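Local coordinates for YciF Bacterial Stress Response Protein (Salmonella enterica subsp. enterica serovar Typhimurium, PDB 4ERU) that is of unknown function but probably takes part in the bacterial stress response, folding as a ferritin-like helix bundle with two bound magnesium ions, at residues R36-N40 / E41-Q45; Q57-R60 / I61-I64; L105-A108 / A109-E113. All blocks are in the same frame, centred on the assembly; numbering follows the deposited sequence.

Contact 1. Residues R36-N40 / E41-Q45. With MLT (D-malate), chain C.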
loop_
_atom_site.group_PDB
_atom_site.type_symbol
_atom_site.label_atom_id
_atom_site.label_comp_id
_atom_site.label_asym_id
_atom_site.label_seq_id
_atom_site.Cartn_x
_atom_site.Cartn_y
_atom_site.Cartn_z
ATOM N N ARG A 36 4.730 -5.270 -21.402
ATOM C CA ARG A 36 4.183 -5.580 -22.758
ATOM C C ARG A 36 2.790 -5.032 -22.936
ATOM O O ARG A 36 2.420 -4.634 -24.037
ATOM C CB ARG A 36 4.089 -7.094 -22.990
ATOM C CG ARG A 36 5.385 -7.790 -23.024
ATOM C CD ARG A 36 5.229 -9.217 -23.560
ATOM N NE ARG A 36 4.366 -10.095 -22.772
ATOM C CZ ARG A 36 4.730 -10.837 -21.721
ATOM N NH1 ARG A 36 5.971 -10.830 -21.244
ATOM N NH2 ARG A 36 3.827 -11.602 -21.129
ATOM N N ALA A 37 2.031 -5.015 -21.836
ATOM C CA ALA A 37 0.608 -4.686 -21.845
ATOM C C ALA A 37 0.332 -3.221 -22.140
ATOM O O ALA A 37 -0.785 -2.848 -22.511
ATOM C CB ALA A 37 -0.041 -5.092 -20.530
ATOM N N THR A 38 1.342 -2.380 -22.002
ATOM C CA THR A 38 1.136 -0.980 -22.333
ATOM C C THR A 38 1.699 -0.618 -23.691
ATOM O O THR A 38 2.817 -1.034 -24.045
ATOM C CB THR A 38 1.657 -0.011 -21.247
ATOM O OG1 THR A 38 1.614 1.319 -21.773
ATOM C CG2 THR A 38 3.066 -0.345 -20.811
ATOM N N SER A 39 0.924 0.163 -24.454
ATOM C CA SER A 39 1.383 0.706 -25.743
ATOM C C SER A 39 2.203 1.981 -25.547
ATOM O O SER A 39 2.955 2.371 -26.447
ATOM C CB SER A 39 0.194 1.003 -26.675
ATOM O OG SER A 39 -0.809 1.698 -25.941
ATOM N N ASN A 40 2.056 2.645 -24.399
ATOM C CA ASN A 40 2.871 3.827 -24.137
ATOM C C ASN A 40 4.303 3.431 -23.858
ATOM O O ASN A 40 4.578 2.710 -22.897
ATOM C CB ASN A 40 2.360 4.644 -22.963
ATOM C CG ASN A 40 3.143 5.933 -22.793
ATOM O OD1 ASN A 40 4.054 6.019 -21.982
ATOM N ND2 ASN A 40 2.821 6.930 -23.617
ATOM N N GLU A 41 5.218 3.908 -24.698
ATOM C CA GLU A 41 6.628 3.552 -24.596
ATOM C C GLU A 41 7.275 3.961 -23.272
ATOM O O GLU A 41 7.980 3.159 -22.659
ATOM C CB GLU A 41 7.419 4.111 -25.784
ATOM C CG GLU A 41 7.867 3.032 -26.764
ATOM C CD GLU A 41 8.743 1.993 -26.098
ATOM O OE1 GLU A 41 9.758 2.371 -25.465
ATOM O OE2 GLU A 41 8.414 0.794 -26.203
ATOM N N LYS A 42 7.034 5.197 -22.839
ATOM C CA LYS A 42 7.555 5.681 -21.563
ATOM C C LYS A 42 7.138 4.826 -20.343
ATOM O O LYS A 42 7.955 4.581 -19.445
ATOM C CB LYS A 42 7.183 7.147 -21.329
ATOM C CG LYS A 42 8.186 8.160 -21.882
ATOM C CD LYS A 42 7.884 9.567 -21.362
ATOM C CE LYS A 42 6.583 10.130 -21.959
ATOM N NZ LYS A 42 5.754 10.866 -20.943
ATOM N N LEU A 43 5.888 4.382 -20.312
ATOM C CA LEU A 43 5.412 3.535 -19.224
ATOM C C LEU A 43 6.029 2.141 -19.369
ATOM O O LEU A 43 6.407 1.497 -18.390
ATOM C CB LEU A 43 3.884 3.447 -19.215
ATOM C CG LEU A 43 3.215 2.545 -18.156
ATOM C CD1 LEU A 43 3.695 2.844 -16.719
ATOM C CD2 LEU A 43 1.686 2.613 -18.242
ATOM N N SER A 44 6.151 1.704 -20.615
ATOM C CA SER A 44 6.790 0.444 -20.924
ATOM C C SER A 44 8.233 0.479 -20.383
ATOM O O SER A 44 8.672 -0.455 -19.700
ATOM C CB SER A 44 6.750 0.222 -22.426
ATOM O OG SER A 44 6.961 -1.136 -22.727
ATOM N N GLN A 45 8.951 1.574 -20.649
ATOM C CA GLN A 45 10.309 1.716 -20.152
ATOM C C GLN A 45 10.383 1.765 -18.623
ATOM O O GLN A 45 11.330 1.265 -18.052
ATOM C CB GLN A 45 11.001 2.948 -20.739
ATOM C CG GLN A 45 11.490 2.740 -22.193
ATOM C CD GLN A 45 11.759 4.063 -22.946
ATOM O OE1 GLN A 45 11.759 5.152 -22.349
ATOM N NE2 GLN A 45 11.980 3.968 -24.261
HETATM C C1 MLT C . -2.323 -8.509 -23.487
HETATM O O1 MLT C . -3.514 -8.736 -23.187
HETATM O O2 MLT C . -1.922 -7.396 -23.887
HETATM C C2 MLT C . -1.330 -9.627 -23.358
HETATM O O3 MLT C . -1.864 -10.639 -22.497
HETATM C C3 MLT C . -0.033 -9.089 -22.764
HETATM C C4 MLT C . 1.021 -10.170 -22.796
HETATM O O4 MLT C . 0.974 -11.075 -21.935
HETATM O O5 MLT C . 1.900 -10.116 -23.679
#

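Contact 2. Residues Q57-R60 / I61-I64. With MG (magnesium ion), chain E.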
loop_
_atom_site.group_PDB
_atom_site.type_symbol
_atom_site.label_atom_id
_atom_site.label_comp_id
_atom_site.label_asym_id
_atom_site.label_seq_id
_atom_site.Cartn_x
_atom_site.Cartn_y
_atom_site.Cartn_z
ATOM N N GLN A 57 17.185 -4.877 -5.589
ATOM C CA GLN A 57 16.580 -4.858 -4.268
ATOM C C GLN A 57 16.523 -6.252 -3.648
ATOM O O GLN A 57 16.680 -6.405 -2.441
ATOM C CB GLN A 57 15.208 -4.198 -4.311
ATOM C CG GLN A 57 15.330 -2.701 -4.519
ATOM C CD GLN A 57 14.034 -2.034 -4.984
ATOM O OE1 GLN A 57 13.011 -2.698 -5.209
ATOM N NE2 GLN A 57 14.079 -0.704 -5.122
ATOM N N ILE A 58 16.315 -7.272 -4.478
ATOM C CA ILE A 58 16.387 -8.639 -3.967
ATOM C C ILE A 58 17.832 -8.967 -3.541
ATOM O O ILE A 58 18.052 -9.615 -2.504
ATOM C CB ILE A 58 15.836 -9.639 -4.997
ATOM C CG1 ILE A 58 14.326 -9.407 -5.196
ATOM C CG2 ILE A 58 16.147 -11.085 -4.587
ATOM C CD1 ILE A 58 13.717 -10.178 -6.434
ATOM N N GLU A 59 18.810 -8.527 -4.326
ATOM C CA GLU A 59 20.205 -8.739 -3.958
ATOM C C GLU A 59 20.541 -8.050 -2.638
ATOM O O GLU A 59 21.299 -8.594 -1.837
ATOM C CB GLU A 59 21.162 -8.293 -5.071
ATOM C CG GLU A 59 22.614 -8.137 -4.594
ATOM C CD GLU A 59 23.250 -9.453 -4.201
ATOM O OE1 GLU A 59 22.889 -10.493 -4.798
ATOM O OE2 GLU A 59 24.102 -9.450 -3.286
ATOM N N ARG A 60 19.954 -6.879 -2.382
ATOM C CA ARG A 60 20.159 -6.238 -1.055
ATOM C C ARG A 60 19.627 -7.113 0.079
ATOM O O ARG A 60 20.206 -7.172 1.178
ATOM C CB ARG A 60 19.495 -4.860 -0.943
ATOM C CG ARG A 60 20.051 -3.818 -1.843
ATOM C CD ARG A 60 19.882 -2.372 -1.285
ATOM N NE ARG A 60 20.356 -1.447 -2.325
ATOM C CZ ARG A 60 19.575 -0.844 -3.222
ATOM N NH1 ARG A 60 18.250 -0.985 -3.176
ATOM N NH2 ARG A 60 20.115 -0.070 -4.156
ATOM N N ILE A 61 18.483 -7.736 -0.153
ATOM C CA ILE A 61 17.903 -8.588 0.866
ATOM C C ILE A 61 18.869 -9.772 1.131
ATOM O O ILE A 61 19.105 -10.112 2.284
ATOM C CB ILE A 61 16.483 -9.078 0.493
ATOM C CG1 ILE A 61 15.484 -7.890 0.430
ATOM C CG2 ILE A 61 16.014 -10.187 1.460
ATOM C CD1 ILE A 61 13.999 -8.283 0.059
ATOM N N ASP A 62 19.442 -10.380 0.079
ATOM C CA ASP A 62 20.441 -11.441 0.318
ATOM C C ASP A 62 21.611 -10.924 1.166
ATOM O O ASP A 62 22.013 -11.581 2.123
ATOM C CB ASP A 62 20.957 -12.076 -0.977
ATOM C CG ASP A 62 19.879 -12.813 -1.727
ATOM O OD1 ASP A 62 18.903 -13.297 -1.099
ATOM O OD2 ASP A 62 20.002 -12.902 -2.960
ATOM N N GLN A 63 22.118 -9.741 0.824
ATOM C CA GLN A 63 23.130 -9.047 1.641
ATOM C C GLN A 63 22.721 -8.763 3.080
ATOM O O GLN A 63 23.528 -8.919 3.994
ATOM C CB GLN A 63 23.560 -7.744 0.987
ATOM C CG GLN A 63 24.312 -7.912 -0.303
ATOM C CD GLN A 63 24.691 -6.564 -0.872
ATOM O OE1 GLN A 63 24.540 -6.320 -2.058
ATOM N NE2 GLN A 63 25.169 -5.666 -0.009
ATOM N N ILE A 64 21.483 -8.318 3.291
ATOM C CA ILE A 64 20.937 -8.154 4.645
ATOM C C ILE A 64 20.982 -9.492 5.414
ATOM O O ILE A 64 21.358 -9.531 6.597
ATOM C CB ILE A 64 19.485 -7.568 4.616
ATOM C CG1 ILE A 64 19.524 -6.070 4.279
ATOM C CG2 ILE A 64 18.756 -7.823 5.934
ATOM C CD1 ILE A 64 18.245 -5.511 3.607
HETATM MG MG MG E . 11.074 -3.290 -4.394
HETATM O O HOH W 1 10.204 -3.126 -6.358
#

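Contact 3. Residues L105-A108 / A109-E113. With MG (magnesium ion), chain D.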
loop_
_atom_site.group_PDB
_atom_site.type_symbol
_atom_site.label_atom_id
_atom_site.label_comp_id
_atom_site.label_asym_id
_atom_site.label_seq_id
_atom_site.Cartn_x
_atom_site.Cartn_y
_atom_site.Cartn_z
ATOM N N LEU A 105 -3.189 0.722 -15.099
ATOM C CA LEU A 105 -1.976 0.018 -14.772
ATOM C C LEU A 105 -1.038 0.832 -13.856
ATOM O O LEU A 105 -0.396 0.280 -12.950
ATOM C CB LEU A 105 -1.222 -0.332 -16.048
ATOM C CG LEU A 105 -1.733 -1.574 -16.766
ATOM C CD1 LEU A 105 -0.861 -1.853 -18.010
ATOM C CD2 LEU A 105 -1.772 -2.779 -15.814
ATOM N N ILE A 106 -0.927 2.132 -14.128
ATOM C CA ILE A 106 -0.160 3.019 -13.256
ATOM C C ILE A 106 -0.736 2.989 -11.855
ATOM O O ILE A 106 0.013 2.809 -10.895
ATOM C CB ILE A 106 -0.113 4.454 -13.781
ATOM C CG1 ILE A 106 0.775 4.521 -15.025
ATOM C CG2 ILE A 106 0.516 5.384 -12.716
ATOM C CD1 ILE A 106 0.510 5.772 -15.880
ATOM N N ALA A 107 -2.059 3.077 -11.747
ATOM C CA ALA A 107 -2.718 3.006 -10.445
ATOM C C ALA A 107 -2.399 1.706 -9.689
ATOM O O ALA A 107 -2.096 1.727 -8.487
ATOM C CB ALA A 107 -4.246 3.199 -10.603
ATOM N N ALA A 108 -2.472 0.580 -10.398
ATOM C CA ALA A 108 -2.266 -0.732 -9.820
ATOM C C ALA A 108 -0.817 -0.820 -9.365
ATOM O O ALA A 108 -0.532 -1.305 -8.244
ATOM C CB ALA A 108 -2.604 -1.874 -10.884
ATOM N N ALA A 109 0.090 -0.284 -10.179
ATOM C CA ALA A 109 1.505 -0.315 -9.848
ATOM C C ALA A 109 1.853 0.609 -8.681
ATOM O O ALA A 109 2.778 0.329 -7.924
ATOM C CB ALA A 109 2.376 0.028 -11.076
ATOM N N GLN A 110 1.123 1.703 -8.527
ATOM C CA GLN A 110 1.348 2.534 -7.325
ATOM C C GLN A 110 0.850 1.891 -6.035
ATOM O O GLN A 110 1.418 2.146 -4.971
ATOM C CB GLN A 110 0.788 3.934 -7.520
ATOM C CG GLN A 110 1.530 4.663 -8.653
ATOM C CD GLN A 110 1.069 6.080 -8.817
ATOM O OE1 GLN A 110 -0.061 6.327 -9.205
ATOM N NE2 GLN A 110 1.931 7.023 -8.499
ATOM N N LYS A 111 -0.192 1.052 -6.113
ATOM C CA LYS A 111 -0.621 0.296 -4.917
ATOM C C LYS A 111 0.480 -0.713 -4.575
ATOM O O LYS A 111 0.827 -0.874 -3.421
ATOM C CB LYS A 111 -1.982 -0.392 -5.095
ATOM C CG LYS A 111 -3.178 0.598 -5.090
ATOM C CD LYS A 111 -4.460 -0.022 -5.647
ATOM C CE LYS A 111 -5.657 0.980 -5.649
ATOM N NZ LYS A 111 -5.534 1.996 -6.782
ATOM N N VAL A 112 1.076 -1.346 -5.589
ATOM C CA VAL A 112 2.253 -2.194 -5.347
ATOM C C VAL A 112 3.415 -1.452 -4.650
ATOM O O VAL A 112 3.931 -1.919 -3.618
ATOM C CB VAL A 112 2.725 -2.882 -6.644
ATOM C CG1 VAL A 112 4.117 -3.469 -6.465
ATOM C CG2 VAL A 112 1.696 -3.961 -7.070
ATOM N N GLU A 113 3.824 -0.322 -5.224
ATOM C CA GLU A 113 4.912 0.481 -4.666
ATOM C C GLU A 113 4.653 0.904 -3.247
ATOM O O GLU A 113 5.564 0.924 -2.437
ATOM C CB GLU A 113 5.154 1.764 -5.474
ATOM C CG GLU A 113 5.847 1.538 -6.773
ATOM C CD GLU A 113 7.104 0.713 -6.558
ATOM O OE1 GLU A 113 8.114 1.226 -6.002
ATOM O OE2 GLU A 113 7.055 -0.489 -6.896
HETATM MG MG MG D . 8.603 -1.880 -6.089
HETATM O O HOH W 2 -3.225 3.815 -6.958
HETATM O O HOH W 1 10.204 -3.126 -6.358
#

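Contact 1. Residues R36-N40 / E41-Q45
The carboxamide of Asn-40 reaches forward over the first turn of helix 41-66, and its OD1 accepts the backbone N-H of Leu-43. Standing just before the helix and accepting from the N-H three residues on, Asn-40 is the N-cap; the 3.0 Å bond from Leu-43 N to Asn-40 OD1 lies in the amide plane on a lone pair. CG stands anti to the backbone N (chi1 -175°), swinging the amide toward the helix end. The main chain of the same residue begins the regular pattern, with Ser-44 N 2.9 Å from Asn-40 O.

Before the cap, Thr-38 forms an ST turn: its OG1 accepts from Asn-40 N at 3.0 Å. The buried oxygen takes part in a second hydrogen bond, with Asp-102 OD1. With OG1 anti to the backbone N (chi1 170°), the methyl takes the crowded position and packs over the start of the helix, CG2 3.7 Å from Ser-44 N. The CD2 branch of Leu-43 crosses obliquely against Thr-38, 3.8 Å from OG1.

Arg-36 belongs to a different site, the D-malate pocket with Lys-33, Ile-92 and Arg-101. Bent at chi3, its chain presents the guanidinium edge to one malate carboxylate: NE lies 2.6 Å from O5 in a nearly straight bond (172°), and NH2 lies 3.0 Å from O4.

Together these residues make the tight connection between helix 9-37 and helix 41-66. Ser-44 OG ties back to Ala-35 O, Thr-38 and Asn-40 meet Asp-102 on helix 99-130, and Leu-43 packs on Leu-156 of helix 133-159.

Contact 2. Residues Q57-R60 / I61-I64
The carboxylates of Glu-59 and Asp-62, one turn apart, stand almost perpendicular, their planes 81° from each other, with Glu-59 OE1 4.2 Å from Asp-62 OD2. Glu-59 also crosses Gln-63 at about a right angle, its carboxylate turned 42° from the amide plane, and OE2 lies 3.4 Å from Gln-63 CG. Glu-59 is modelled in two conformers, so these approaches describe one of them. CG anti to the backbone N (chi1 164°) and a bend at chi2 bring that carboxylate forward along the helix.

The turn is held by four successive i to i+4 backbone bonds, from Ile-61 N to Gln-57 O at 3.2 Å through to Ile-64 N and Arg-60 O at 2.7 Å. The CD1 end of Ile-64 rests 3.5 Å from Arg-60 O.

Gln-57, extended beyond CG, carries its amide to the metal, OE1 binding a magnesium ion at 2.2 Å, while NE2 is hydrogen-bonded to Glu-145. Both ends of the amide are therefore fixed, which sets its rotation. Glu-145 also forms a salt bridge with Arg-60, making it a second-shell link. In the conformer described, the two close carboxylates probably disfavour each other mildly, whereas the neutral amide donates oxygen to a metal whose remaining protein ligands, Glu-24 and Glu-146, are acidic.

Contact 3. Residues L105-A108 / A109-E113
Ile-106 and Gln-110 lie side by side, pointing the same way along one flank of helix 99-130. The CG2 branch of Ile-106 is 3.7 Å from Gln-110 OE1, a van der Waals contact of a methyl with the amide oxygen. With CG1 beside the backbone N (chi1 -71°), CG2 stands anti to that N and is the branch that meets the amide of Gln-110, whose CG lies beside its own N (chi1 -64°). The amide's other end is fixed on helix 133-159, where Gln-110 NE2 is hydrogen-bonded to Thr-154 OG1 and Asp-150 O. The buried NE2 is thus satisfied while the aliphatic stem lies over the main chain, CG 3.3 Å from Ile-106 O.

Lys-111 folds back over the preceding turn. Its bend at chi4 (76°) returns the ammonium toward Ala-107, and a water bridges the two: it donates to Ala-107 O at 2.8 Å and accepts from Lys-111 NZ at 2.9 Å. Ala-107 O also receives the backbone N-H of Lys-111, so this carbonyl is gripped twice. Thr-122 of the second subunit packs on Ala-107, and Ser-119 of that subunit on Lys-111, so this flank borders the dimer interface.

Small residues meet two other helices. The methyl of Ala-109 sits 3.4 Å from Leu-105 O and packs on Phe-47 of helix 41-66; Ala-108 meets Ala-88 of helix 79-93. Val-112 brings CG2 within 3.7 Å of Ala-108 O.

At the far end Glu-113, bent at chi2, directs its carboxylate inward, OE2 binding a magnesium ion at 2.2 Å. His-50, Glu-116 and Glu-146 complete its protein ligands. Carboxylates and a histidine from several helices round a pair of ions, bridged by Glu-146 and a water, are consistent with the dinuclear centres of ferritin-like bundles.

How the contacts relate
Contacts 2 and 3 have centres 23 Å apart and do not touch; their nearest atoms are about 6 Å apart, yet each supplies a ligand to one two-metal centre: Gln-57 and Glu-113 bind separate magnesium ions that lie 3.3 Å from each other. Water 1 bridges these ions and Glu-146 binds both, one with each carboxylate oxygen. Contact 1 lies farther along the bundle, its centre 28 Å from that of contact 2, although both use helix 41-66. It packs directly on contact 3 through Leu-43 CD1 and Ile-106 CG1, 3.8 Å apart. Malate O4 is 19.8 Å from the magnesium ion bound by Glu-113, so the malate pocket beside contact 1 is separate from the metal centre.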